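Local coordinates for ABC transporter, substrate binding protein (Aeropyrum pernix, PDB 3EAF), which probably captures a solute outside the cell and delivers it to an ABC transporter in the membrane, and also binds magnesium, at residues 5-10 and 77-82; 177-182 and 189-194; 226-231 and 249-254; 267-272 and 332-337. One frame throughout, in Å; residues are numbered along the deposited sequence.

Contact 1: residues 5-10 and 77-82; sequences INVGLL and VIAIIG
N6 and I78 begin the run of backbone hydrogen bonds that joins 5-10 to 77-82. The I78 N to N6 O bond is 3.1 Å. G8 uses both its polar atoms toward 77-82: N donates to A79 O, and O accepts from I81 N at 2.8 Å. The last bond runs from L10 N to I81 O. G8-I80 and L9-I81 are parallel pairs, so the strands run side by side in the same direction. Four CA-H...O contacts lie between the N-H bonds; in one, V7 CA approaches A79 O at 3.3 Å. V77 CG1 packs on the backbone, 3.6 Å from G8 N.

The I5 and I78 side chains cross at about a right angle, with I5 CG2 3.6 Å from I78 CD1. I78 CG1, between its backbone N and carbonyl carbon (chi1 56°), carries CD1 to I5. On the face carrying V7, L9, A79 and I81, L9 CD1 touches I81 CG2 at 3.8 Å. Helices 18-38 and 288-304 pack on this face. Helix 61-74 covers V77 and I80 on the other.

The polar end of N6 turns to Y75 O and N51 ND2. Strand 3-11 also bonds to strand 47-56, so it is an inner strand of this sheet. The polar link between the segments is therefore all main chain, and the buried side chains add only apolar packing.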
loop_
_atom_site.group_PDB
_atom_site.type_symbol
_atom_site.label_atom_id
_atom_site.label_comp_id
_atom_site.label_asym_id
_atom_site.label_seq_id
_atom_site.Cartn_x
_atom_site.Cartn_y
_atom_site.Cartn_z
ATOM N N ILE A 5 -0.771 25.387 5.696
ATOM C CA ILE A 5 -0.194 24.828 4.473
ATOM C C ILE A 5 -1.286 24.122 3.673
ATOM O O ILE A 5 -2.256 23.621 4.250
ATOM C CB ILE A 5 0.985 23.851 4.756
ATOM C CG1 ILE A 5 0.521 22.662 5.615
ATOM C CG2 ILE A 5 2.167 24.599 5.399
ATOM C CD1 ILE A 5 1.513 21.516 5.692
ATOM N N ASN A 6 -1.135 24.100 2.350
ATOM C CA ASN A 6 -2.066 23.374 1.490
ATOM C C ASN A 6 -1.514 21.999 1.101
ATOM O O ASN A 6 -0.341 21.864 0.742
ATOM C CB ASN A 6 -2.409 24.186 0.237
ATOM C CG ASN A 6 -3.108 25.507 0.556
ATOM O OD1 ASN A 6 -3.783 25.656 1.584
ATOM N ND2 ASN A 6 -2.967 26.464 -0.347
ATOM N N VAL A 7 -2.368 20.985 1.190
ATOM C CA VAL A 7 -1.975 19.606 0.911
ATOM C C VAL A 7 -3.017 18.945 0.005
ATOM O O VAL A 7 -4.205 18.971 0.301
ATOM C CB VAL A 7 -1.793 18.797 2.234
ATOM C CG1 VAL A 7 -1.570 17.314 1.949
ATOM C CG2 VAL A 7 -0.631 19.361 3.062
ATOM N N GLY A 8 -2.570 18.375 -1.110
ATOM C CA GLY A 8 -3.461 17.648 -2.002
ATOM C C GLY A 8 -3.765 16.254 -1.489
ATOM O O GLY A 8 -2.914 15.598 -0.887
ATOM N N LEU A 9 -4.997 15.812 -1.712
ATOM C CA LEU A 9 -5.396 14.447 -1.407
ATOM C C LEU A 9 -6.006 13.836 -2.664
ATOM O O LEU A 9 -7.153 14.121 -3.009
ATOM C CB LEU A 9 -6.386 14.409 -0.229
ATOM C CG LEU A 9 -7.017 13.060 0.137
ATOM C CD1 LEU A 9 -5.962 12.011 0.462
ATOM C CD2 LEU A 9 -7.992 13.218 1.295
ATOM N N LEU A 10 -5.221 13.000 -3.338
ATOM C CA LEU A 10 -5.650 12.342 -4.563
ATOM C C LEU A 10 -6.127 10.925 -4.244
ATOM O O LEU A 10 -5.359 10.101 -3.749
ATOM C CB LEU A 10 -4.493 12.319 -5.571
ATOM C CG LEU A 10 -4.801 11.983 -7.030
ATOM C CD1 LEU A 10 -5.386 13.186 -7.765
ATOM C CD2 LEU A 10 -3.530 11.496 -7.716
ATOM N N VAL A 77 0.274 23.647 -3.337
ATOM C CA VAL A 77 0.490 22.639 -2.286
ATOM C C VAL A 77 1.982 22.385 -2.076
ATOM O O VAL A 77 2.772 22.553 -3.005
ATOM C CB VAL A 77 -0.243 21.295 -2.577
ATOM C CG1 VAL A 77 -1.748 21.519 -2.730
ATOM C CG2 VAL A 77 0.338 20.590 -3.809
ATOM N N ILE A 78 2.365 22.005 -0.855
ATOM C CA ILE A 78 3.758 21.640 -0.571
ATOM C C ILE A 78 3.897 20.132 -0.377
ATOM O O ILE A 78 5.002 19.615 -0.198
ATOM C CB ILE A 78 4.356 22.395 0.666
ATOM C CG1 ILE A 78 3.502 22.180 1.923
ATOM C CG2 ILE A 78 4.522 23.889 0.363
ATOM C CD1 ILE A 78 4.211 22.553 3.210
ATOM N N ALA A 79 2.761 19.441 -0.404
ATOM C CA ALA A 79 2.725 17.993 -0.251
ATOM C C ALA A 79 1.439 17.439 -0.855
ATOM O O ALA A 79 0.423 18.131 -0.901
ATOM C CB ALA A 79 2.843 17.597 1.231
ATOM N N ILE A 80 1.506 16.198 -1.332
ATOM C CA ILE A 80 0.340 15.482 -1.839
ATOM C C ILE A 80 0.301 14.086 -1.243
ATOM O O ILE A 80 1.317 13.373 -1.219
ATOM C CB ILE A 80 0.340 15.373 -3.390
ATOM C CG1 ILE A 80 0.188 16.759 -4.024
ATOM C CG2 ILE A 80 -0.790 14.448 -3.876
ATOM C CD1 ILE A 80 0.569 16.814 -5.513
ATOM N N ILE A 81 -0.876 13.718 -0.749
ATOM C CA ILE A 81 -1.168 12.359 -0.331
ATOM C C ILE A 81 -1.839 11.707 -1.527
ATOM O O ILE A 81 -2.988 12.033 -1.860
ATOM C CB ILE A 81 -2.086 12.339 0.920
ATOM C CG1 ILE A 81 -1.449 13.142 2.075
ATOM C CG2 ILE A 81 -2.450 10.894 1.330
ATOM C CD1 ILE A 81 -0.133 12.573 2.634
ATOM N N GLY A 82 -1.109 10.813 -2.192
ATOM C CA GLY A 82 -1.528 10.292 -3.488
ATOM C C GLY A 82 -1.974 8.843 -3.511
ATOM O O GLY A 82 -2.174 8.222 -2.463
#

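Contact 2: residues 177-182 and 189-194; sequences YDLPLR and ERIARE
I191 and E194 present one side of helix 189-194 to Y177, D178 and L179. The bonds from CA to CB of Y177, I191 and E194 are directed toward the other segment. I191 CG2 is anti to its backbone N and meets Y177 CB at 3.8 Å. The other branch of I191 runs to the backbone, where CD1 lies 3.5 Å from D178 O. L179 passes this branch at a slant, its CD1 4.1 Å from I191 CG1.

The Y177 and E194 side chains run alongside one another, heading opposite ways. E194 OE1 lies at the ring edge, near the ring plane and 3.6 Å from Y177 CD1. The ring and the carboxylate are turned 40° apart. This is where strand 171-178, an outermost strand of its sheet, passes through a short loop into helix 185-196. D178 is the centre of an inverse gamma turn at that exit. Helix 209-222 packs against L179 and I191 as well.

Two waters bridge the segments. One joins Y177 OH, at 2.7 Å, to E194 O, to which it donates. The other accepts from D178 N and donates to E194 OE1 at 2.8 Å. The D178 carboxylate turns to S150 OG instead.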
loop_
_atom_site.group_PDB
_atom_site.type_symbol
_atom_site.label_atom_id
_atom_site.label_comp_id
_atom_site.label_asym_id
_atom_site.label_seq_id
_atom_site.Cartn_x
_atom_site.Cartn_y
_atom_site.Cartn_z
ATOM N N TYR A 177 -0.460 -15.331 -15.851
ATOM C CA TYR A 177 -1.870 -15.435 -16.233
ATOM C C TYR A 177 -2.521 -14.061 -16.140
ATOM O O TYR A 177 -2.421 -13.382 -15.114
ATOM C CB TYR A 177 -2.590 -16.492 -15.369
ATOM C CG TYR A 177 -1.912 -17.845 -15.476
ATOM C CD1 TYR A 177 -2.325 -18.782 -16.419
ATOM C CD2 TYR A 177 -0.805 -18.156 -14.684
ATOM C CE1 TYR A 177 -1.680 -20.010 -16.542
ATOM C CE2 TYR A 177 -0.154 -19.370 -14.807
ATOM C CZ TYR A 177 -0.594 -20.295 -15.736
ATOM O OH TYR A 177 0.058 -21.509 -15.854
ATOM N N ASP A 178 -3.177 -13.662 -17.226
ATOM C CA ASP A 178 -3.665 -12.297 -17.404
ATOM C C ASP A 178 -5.042 -12.103 -16.766
ATOM O O ASP A 178 -6.076 -12.252 -17.425
ATOM C CB ASP A 178 -3.685 -11.940 -18.902
ATOM C CG ASP A 178 -3.697 -10.437 -19.158
ATOM O OD1 ASP A 178 -4.054 -9.653 -18.249
ATOM O OD2 ASP A 178 -3.344 -10.032 -20.290
ATOM N N LEU A 179 -5.044 -11.772 -15.478
ATOM C CA LEU A 179 -6.284 -11.482 -14.770
ATOM C C LEU A 179 -6.526 -9.973 -14.781
ATOM O O LEU A 179 -5.732 -9.221 -14.210
ATOM C CB LEU A 179 -6.236 -12.010 -13.332
ATOM C CG LEU A 179 -7.482 -11.758 -12.475
ATOM C CD1 LEU A 179 -8.626 -12.683 -12.871
ATOM C CD2 LEU A 179 -7.134 -11.918 -10.998
ATOM N N PRO A 180 -7.606 -9.527 -15.446
ATOM C CA PRO A 180 -7.877 -8.095 -15.536
ATOM C C PRO A 180 -8.115 -7.458 -14.169
ATOM O O PRO A 180 -8.658 -8.103 -13.268
ATOM C CB PRO A 180 -9.156 -8.031 -16.380
ATOM C CG PRO A 180 -9.149 -9.317 -17.165
ATOM C CD PRO A 180 -8.623 -10.312 -16.170
ATOM N N LEU A 181 -7.709 -6.197 -14.022
ATOM C CA LEU A 181 -8.024 -5.424 -12.815
ATOM C C LEU A 181 -9.538 -5.348 -12.588
ATOM O O LEU A 181 -10.009 -5.366 -11.443
ATOM C CB LEU A 181 -7.426 -4.015 -12.911
ATOM C CG LEU A 181 -7.565 -3.058 -11.715
ATOM C CD1 LEU A 181 -6.619 -3.454 -10.569
ATOM C CD2 LEU A 181 -7.312 -1.615 -12.160
ATOM N N ARG A 182 -10.291 -5.274 -13.684
ATOM C CA ARG A 182 -11.753 -5.222 -13.638
ATOM C C ARG A 182 -12.360 -6.590 -13.962
ATOM O O ARG A 182 -13.425 -6.676 -14.574
ATOM C CB ARG A 182 -12.286 -4.176 -14.621
ATOM C CG ARG A 182 -11.803 -2.754 -14.397
ATOM C CD ARG A 182 -11.941 -1.948 -15.690
ATOM N NE ARG A 182 -11.344 -0.616 -15.592
ATOM C CZ ARG A 182 -10.059 -0.339 -15.802
ATOM N NH1 ARG A 182 -9.195 -1.298 -16.118
ATOM N NH2 ARG A 182 -9.629 0.909 -15.684
ATOM N N GLU A 189 -12.688 -17.413 -13.449
ATOM C CA GLU A 189 -12.819 -18.849 -13.690
ATOM C C GLU A 189 -11.960 -19.323 -14.869
ATOM O O GLU A 189 -11.349 -20.392 -14.797
ATOM C CB GLU A 189 -14.284 -19.252 -13.869
ATOM C CG GLU A 189 -15.091 -19.184 -12.571
ATOM C CD GLU A 189 -16.521 -19.690 -12.721
ATOM O OE1 GLU A 189 -16.831 -20.333 -13.751
ATOM O OE2 GLU A 189 -17.338 -19.434 -11.802
ATOM N N ARG A 190 -11.900 -18.514 -15.927
ATOM C CA ARG A 190 -11.054 -18.806 -17.084
ATOM C C ARG A 190 -9.588 -18.907 -16.666
ATOM O O ARG A 190 -8.887 -19.841 -17.068
ATOM C CB ARG A 190 -11.229 -17.746 -18.184
ATOM C CG ARG A 190 -10.403 -18.008 -19.455
ATOM C CD ARG A 190 -10.583 -16.924 -20.524
ATOM N NE ARG A 190 -9.966 -15.652 -20.136
ATOM C CZ ARG A 190 -10.644 -14.554 -19.805
ATOM N NH1 ARG A 190 -11.978 -14.546 -19.832
ATOM N NH2 ARG A 190 -9.986 -13.451 -19.459
ATOM N N ILE A 191 -9.139 -17.948 -15.857
ATOM C CA ILE A 191 -7.759 -17.923 -15.361
ATOM C C ILE A 191 -7.497 -19.098 -14.426
ATOM O O ILE A 191 -6.458 -19.736 -14.521
ATOM C CB ILE A 191 -7.400 -16.564 -14.667
ATOM C CG1 ILE A 191 -7.329 -15.426 -15.690
ATOM C CG2 ILE A 191 -6.089 -16.651 -13.861
ATOM C CD1 ILE A 191 -6.525 -15.731 -16.960
ATOM N N ALA A 192 -8.441 -19.379 -13.531
ATOM C CA ALA A 192 -8.309 -20.514 -12.616
ATOM C C ALA A 192 -8.174 -21.832 -13.386
ATOM O O ALA A 192 -7.356 -22.683 -13.031
ATOM C CB ALA A 192 -9.476 -20.572 -11.648
ATOM N N ARG A 193 -8.978 -21.986 -14.438
ATOM C CA ARG A 193 -8.932 -23.177 -15.298
ATOM C C ARG A 193 -7.640 -23.274 -16.119
ATOM O O ARG A 193 -7.114 -24.368 -16.318
ATOM C CB ARG A 193 -10.176 -23.255 -16.200
ATOM C CG ARG A 193 -11.404 -23.778 -15.464
ATOM C CD ARG A 193 -12.596 -24.017 -16.373
ATOM N NE ARG A 193 -13.703 -24.647 -15.646
ATOM C CZ ARG A 193 -14.771 -24.007 -15.173
ATOM N NH1 ARG A 193 -15.712 -24.689 -14.526
ATOM N NH2 ARG A 193 -14.913 -22.694 -15.340
ATOM N N GLU A 194 -7.125 -22.131 -16.576
ATOM C CA GLU A 194 -5.813 -22.077 -17.234
ATOM C C GLU A 194 -4.695 -22.529 -16.293
ATOM O O GLU A 194 -3.837 -23.319 -16.678
ATOM C CB GLU A 194 -5.499 -20.665 -17.725
ATOM C CG GLU A 194 -6.170 -20.270 -19.013
ATOM C CD GLU A 194 -5.916 -18.817 -19.377
ATOM O OE1 GLU A 194 -5.015 -18.186 -18.776
ATOM O OE2 GLU A 194 -6.625 -18.300 -20.267
HETATM O O HOH W 1 -1.203 -23.210 -17.597
HETATM O O HOH W 2 -3.914 -15.688 -19.221
#

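Contact 3: residues 226-231 and 249-254; sequences AFLLTN and GKVFGI
L228 and F252 share the shortest hydrogen bond here, F252 N to L228 O at 2.7 Å. L228 N donates to K250 O at 2.9 Å. T230 N to F252 O and I254 N to T230 O continue the ladder, the last being longest at 3.2 Å. Strands 227-230 and 251-255 are thus paired in parallel. A water donates to both A226 O and K250 O, so K250 O accepts twice. T230 OG1 donates to N231 O. K250 NZ forms a salt bridge with D225 OD1, outside the segments.

Next comes the aromatic pair. F252 and F227 form an offset edge-to-face pair, the edge of F252 toward the face of F227, with ring centroids 5.8 Å apart and planes at 73°. K250 CA and G249 O lie at the F227 edge, G249 O 3.6 Å from CE1. The L228 and V251 side chains run alongside each other in one direction on one sheet face. On the other, L229 CG is anti to the backbone N (chi1 176°), and chi2 (74°) then brings CD1 to F252 CB and I254 CG1, both at 3.9 Å.

The strands belong to a beta-alpha-beta unit completed by helix 239-243. Strand 202-205 flanks 227-230, and strand 352-357 flanks 251-255. Helix 124-139 packs on the face of L229, F252 and I254, while F235 meets T230 and V251 on the opposite face.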
loop_
_atom_site.group_PDB
_atom_site.type_symbol
_atom_site.label_atom_id
_atom_site.label_comp_id
_atom_site.label_asym_id
_atom_site.label_seq_id
_atom_site.Cartn_x
_atom_site.Cartn_y
_atom_site.Cartn_z
ATOM N N ALA A 226 -4.626 -24.937 -4.716
ATOM C CA ALA A 226 -3.382 -24.262 -4.425
ATOM C C ALA A 226 -3.637 -23.191 -3.368
ATOM O O ALA A 226 -4.774 -22.753 -3.177
ATOM C CB ALA A 226 -2.830 -23.631 -5.687
ATOM N N PHE A 227 -2.577 -22.777 -2.685
ATOM C CA PHE A 227 -2.632 -21.612 -1.808
ATOM C C PHE A 227 -2.607 -20.334 -2.650
ATOM O O PHE A 227 -1.873 -20.252 -3.633
ATOM C CB PHE A 227 -1.441 -21.594 -0.851
ATOM C CG PHE A 227 -1.493 -22.652 0.223
ATOM C CD1 PHE A 227 -2.580 -22.745 1.080
ATOM C CD2 PHE A 227 -0.433 -23.532 0.396
ATOM C CE1 PHE A 227 -2.623 -23.710 2.080
ATOM C CE2 PHE A 227 -0.468 -24.504 1.398
ATOM C CZ PHE A 227 -1.571 -24.588 2.240
ATOM N N LEU A 228 -3.411 -19.351 -2.258
ATOM C CA LEU A 228 -3.373 -18.020 -2.863
ATOM C C LEU A 228 -2.683 -17.020 -1.935
ATOM O O LEU A 228 -3.025 -16.916 -0.753
ATOM C CB LEU A 228 -4.785 -17.541 -3.221
ATOM C CG LEU A 228 -5.010 -16.110 -3.737
ATOM C CD1 LEU A 228 -4.227 -15.795 -5.011
ATOM C CD2 LEU A 228 -6.490 -15.879 -3.979
ATOM N N LEU A 229 -1.697 -16.305 -2.473
ATOM C CA LEU A 229 -1.085 -15.189 -1.758
ATOM C C LEU A 229 -1.365 -13.904 -2.523
ATOM O O LEU A 229 -1.127 -13.834 -3.727
ATOM C CB LEU A 229 0.428 -15.390 -1.607
ATOM C CG LEU A 229 1.241 -14.249 -0.961
ATOM C CD1 LEU A 229 1.040 -14.152 0.564
ATOM C CD2 LEU A 229 2.727 -14.386 -1.291
ATOM N N THR A 230 -1.858 -12.884 -1.827
ATOM C CA THR A 230 -2.135 -11.605 -2.488
ATOM C C THR A 230 -1.254 -10.497 -1.960
ATOM O O THR A 230 -0.833 -10.506 -0.797
ATOM C CB THR A 230 -3.614 -11.135 -2.352
ATOM O OG1 THR A 230 -3.822 -10.534 -1.066
ATOM C CG2 THR A 230 -4.599 -12.280 -2.569
ATOM N N ASN A 231 -1.003 -9.525 -2.825
ATOM C CA ASN A 231 -0.444 -8.259 -2.407
ATOM C C ASN A 231 -1.366 -7.576 -1.400
ATOM O O ASN A 231 -2.519 -7.982 -1.240
ATOM C CB ASN A 231 -0.199 -7.367 -3.616
ATOM C CG ASN A 231 -1.473 -6.815 -4.203
ATOM O OD1 ASN A 231 -1.764 -5.645 -4.023
ATOM N ND2 ASN A 231 -2.234 -7.651 -4.924
ATOM N N GLY A 249 -8.747 -21.594 4.859
ATOM C CA GLY A 249 -7.475 -22.261 5.128
ATOM C C GLY A 249 -6.444 -22.159 4.016
ATOM O O GLY A 249 -5.324 -22.654 4.173
ATOM N N LYS A 250 -6.804 -21.508 2.904
ATOM C CA LYS A 250 -5.987 -21.555 1.677
ATOM C C LYS A 250 -5.619 -20.207 1.052
ATOM O O LYS A 250 -5.138 -20.173 -0.081
ATOM C CB LYS A 250 -6.674 -22.414 0.597
ATOM C CG LYS A 250 -6.927 -23.862 0.997
ATOM C CD LYS A 250 -7.356 -24.700 -0.194
ATOM C CE LYS A 250 -8.796 -24.454 -0.597
ATOM N NZ LYS A 250 -9.196 -25.434 -1.646
ATOM N N VAL A 251 -5.860 -19.107 1.763
ATOM C CA VAL A 251 -5.539 -17.769 1.238
ATOM C C VAL A 251 -4.762 -16.959 2.274
ATOM O O VAL A 251 -5.065 -17.004 3.470
ATOM C CB VAL A 251 -6.797 -16.978 0.785
ATOM C CG1 VAL A 251 -6.395 -15.678 0.069
ATOM C CG2 VAL A 251 -7.689 -17.824 -0.139
ATOM N N PHE A 252 -3.756 -16.231 1.801
ATOM C CA PHE A 252 -2.928 -15.401 2.660
ATOM C C PHE A 252 -2.815 -13.996 2.081
ATOM O O PHE A 252 -2.725 -13.827 0.860
ATOM C CB PHE A 252 -1.533 -16.017 2.815
ATOM C CG PHE A 252 -1.525 -17.351 3.534
ATOM C CD1 PHE A 252 -1.337 -17.410 4.916
ATOM C CD2 PHE A 252 -1.705 -18.540 2.828
ATOM C CE1 PHE A 252 -1.331 -18.630 5.584
ATOM C CE2 PHE A 252 -1.704 -19.770 3.484
ATOM C CZ PHE A 252 -1.522 -19.813 4.868
ATOM N N GLY A 253 -2.814 -12.995 2.959
ATOM C CA GLY A 253 -2.648 -11.612 2.549
ATOM C C GLY A 253 -1.414 -11.010 3.177
ATOM O O GLY A 253 -1.073 -11.318 4.322
ATOM N N ILE A 254 -0.736 -10.157 2.421
ATOM C CA ILE A 254 0.392 -9.404 2.944
ATOM C C ILE A 254 -0.134 -8.075 3.476
ATOM O O ILE A 254 -1.067 -7.502 2.907
ATOM C CB ILE A 254 1.453 -9.145 1.841
ATOM C CG1 ILE A 254 1.981 -10.466 1.269
ATOM C CG2 ILE A 254 2.602 -8.271 2.358
ATOM C CD1 ILE A 254 2.795 -10.302 -0.018
HETATM O O HOH W 3 -6.588 -20.654 -2.523
#

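Contact 4: residues 267-272 and 332-337; sequences EGIQTI and GGITAD
I334, G332 and G268 bury the most surface in this contact. It joins the first turns of helix 267-278 to an irregular loop between helix 317-326 and strand 352-357, within the periplasmic binding protein fold. It is a helix-to-loop packing, away from the magnesium site.

I334 is the main apolar residue. Its CG1 is anti to the carbonyl carbon (chi1 -71°), and the chain is extended to CD1. CD1 rests against the G268 backbone, 3.6 Å from G268 C. It also meets I272 CD1 at 4.0 Å, where the two side chains cross obliquely. I334 CG1 lies 4.3 Å from I269 CD1, a looser touch. V291 and V295 of helix 288-304 also pack on I334.

G268 has no side chain, and the close approach is made to its bare CA, which lies 3.8 Å from I334 CG1. G332 is close in the same way: its CA is 3.9 Å from that of G268. The positive phi of G332 also favours glycine.

The polar link is a single backbone hydrogen bond. G268 N donates to G332 O at 2.9 Å. It approaches well off the C=O axis, at a C=O...N angle of 117°. The N-H belongs to the first turn of the helix and finds its acceptor in the loop. Beside it, chi2 of E267 (-82°) turns CD back; OE1 of E267 lies 3.3 Å from G332 CA.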
loop_
_atom_site.group_PDB
_atom_site.type_symbol
_atom_site.label_atom_id
_atom_site.label_comp_id
_atom_site.label_asym_id
_atom_site.label_seq_id
_atom_site.Cartn_x
_atom_site.Cartn_y
_atom_site.Cartn_z
ATOM N N GLU A 267 -1.039 1.517 19.955
ATOM C CA GLU A 267 -1.241 2.951 20.167
ATOM C C GLU A 267 -1.850 3.628 18.935
ATOM O O GLU A 267 -2.863 4.332 19.042
ATOM C CB GLU A 267 0.082 3.612 20.590
ATOM C CG GLU A 267 -0.046 4.978 21.272
ATOM C CD GLU A 267 -0.219 6.127 20.282
ATOM O OE1 GLU A 267 0.114 5.938 19.091
ATOM O OE2 GLU A 267 -0.694 7.215 20.690
ATOM N N GLY A 268 -1.250 3.382 17.769
ATOM C CA GLY A 268 -1.693 3.988 16.508
ATOM C C GLY A 268 -3.088 3.571 16.079
ATOM O O GLY A 268 -3.827 4.378 15.522
ATOM N N ILE A 269 -3.442 2.314 16.337
ATOM C CA ILE A 269 -4.809 1.822 16.141
ATOM C C ILE A 269 -5.794 2.533 17.087
ATOM O O ILE A 269 -6.899 2.911 16.679
ATOM C CB ILE A 269 -4.896 0.269 16.316
ATOM C CG1 ILE A 269 -4.083 -0.462 15.230
ATOM C CG2 ILE A 269 -6.342 -0.213 16.298
ATOM C CD1 ILE A 269 -4.508 -0.156 13.790
ATOM N N GLN A 270 -5.391 2.723 18.343
ATOM C CA GLN A 270 -6.217 3.473 19.300
ATOM C C GLN A 270 -6.331 4.960 18.947
ATOM O O GLN A 270 -7.347 5.597 19.244
ATOM C CB GLN A 270 -5.725 3.276 20.741
ATOM C CG GLN A 270 -5.995 1.874 21.291
ATOM C CD GLN A 270 -7.453 1.443 21.151
ATOM O OE1 GLN A 270 -8.371 2.217 21.405
ATOM N NE2 GLN A 270 -7.662 0.210 20.745
ATOM N N THR A 271 -5.288 5.499 18.314
ATOM C CA THR A 271 -5.295 6.868 17.796
ATOM C C THR A 271 -6.362 7.028 16.701
ATOM O O THR A 271 -7.108 8.010 16.685
ATOM C CB THR A 271 -3.888 7.263 17.279
ATOM O OG1 THR A 271 -2.966 7.308 18.382
ATOM C CG2 THR A 271 -3.901 8.611 16.583
ATOM N N ILE A 272 -6.433 6.049 15.798
ATOM C CA ILE A 272 -7.448 6.031 14.744
ATOM C C ILE A 272 -8.864 5.911 15.329
ATOM O O ILE A 272 -9.772 6.625 14.909
ATOM C CB ILE A 272 -7.167 4.930 13.668
ATOM C CG1 ILE A 272 -5.797 5.179 13.015
ATOM C CG2 ILE A 272 -8.287 4.910 12.606
ATOM C CD1 ILE A 272 -5.298 4.087 12.060
ATOM N N GLY A 332 2.878 4.986 15.918
ATOM C CA GLY A 332 2.138 4.310 16.987
ATOM C C GLY A 332 2.208 2.795 16.930
ATOM O O GLY A 332 1.294 2.111 17.390
ATOM N N GLY A 333 3.295 2.275 16.363
ATOM C CA GLY A 333 3.530 0.835 16.283
ATOM C C GLY A 333 2.612 0.098 15.323
ATOM O O GLY A 333 2.399 -1.104 15.469
ATOM N N ILE A 334 2.069 0.817 14.340
ATOM C CA ILE A 334 1.187 0.213 13.339
ATOM C C ILE A 334 1.969 -0.579 12.297
ATOM O O ILE A 334 1.529 -1.654 11.867
ATOM C CB ILE A 334 0.331 1.281 12.605
ATOM C CG1 ILE A 334 -0.747 1.854 13.540
ATOM C CG2 ILE A 334 -0.290 0.699 11.326
ATOM C CD1 ILE A 334 -1.504 3.063 12.939
ATOM N N THR A 335 3.119 -0.040 11.889
ATOM C CA THR A 335 3.943 -0.662 10.845
ATOM C C THR A 335 4.767 -1.827 11.413
ATOM O O THR A 335 5.057 -1.864 12.619
ATOM C CB THR A 335 4.847 0.373 10.108
ATOM O OG1 THR A 335 5.717 1.032 11.039
ATOM C CG2 THR A 335 3.994 1.427 9.397
ATOM N N ALA A 336 5.126 -2.776 10.543
ATOM C CA ALA A 336 5.852 -3.991 10.944
ATOM C C ALA A 336 7.274 -3.709 11.419
ATOM O O ALA A 336 7.862 -4.515 12.133
ATOM C CB ALA A 336 5.859 -5.024 9.800
ATOM N N ASP A 337 7.816 -2.562 11.020
ATOM C CA ASP A 337 9.124 -2.097 11.481
ATOM C C ASP A 337 9.077 -0.566 11.442
ATOM O O ASP A 337 8.206 0.019 10.779
ATOM C CB ASP A 337 10.224 -2.649 10.564
ATOM C CG ASP A 337 11.631 -2.611 11.194
ATOM O OD1 ASP A 337 11.820 -2.058 12.303
ATOM O OD2 ASP A 337 12.562 -3.143 10.554
#

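How the contacts relate
The contacts follow in series along the chain. Contact 1 lies in the sheet of strands 3-11 and 79-82. Contacts 2 and 3 reach the second sheet, contact 2 at its outermost strand 171-178 and contact 3 further in. Their centres are about 16 Å apart. Contact 1 is on the opposite side of the chain's centre, about 36 Å from contact 2 and about 34 Å from contact 3, centre to centre. Helix 267-278 of contact 4 follows strand 251-255 of contact 3. Contact 4 lies about 23 Å from contact 1 and about 24 Å from contact 3, between centres. Helix 288-304 packs on contacts 1 and 4. Two sheets fit the two-lobed architecture of periplasmic binding proteins.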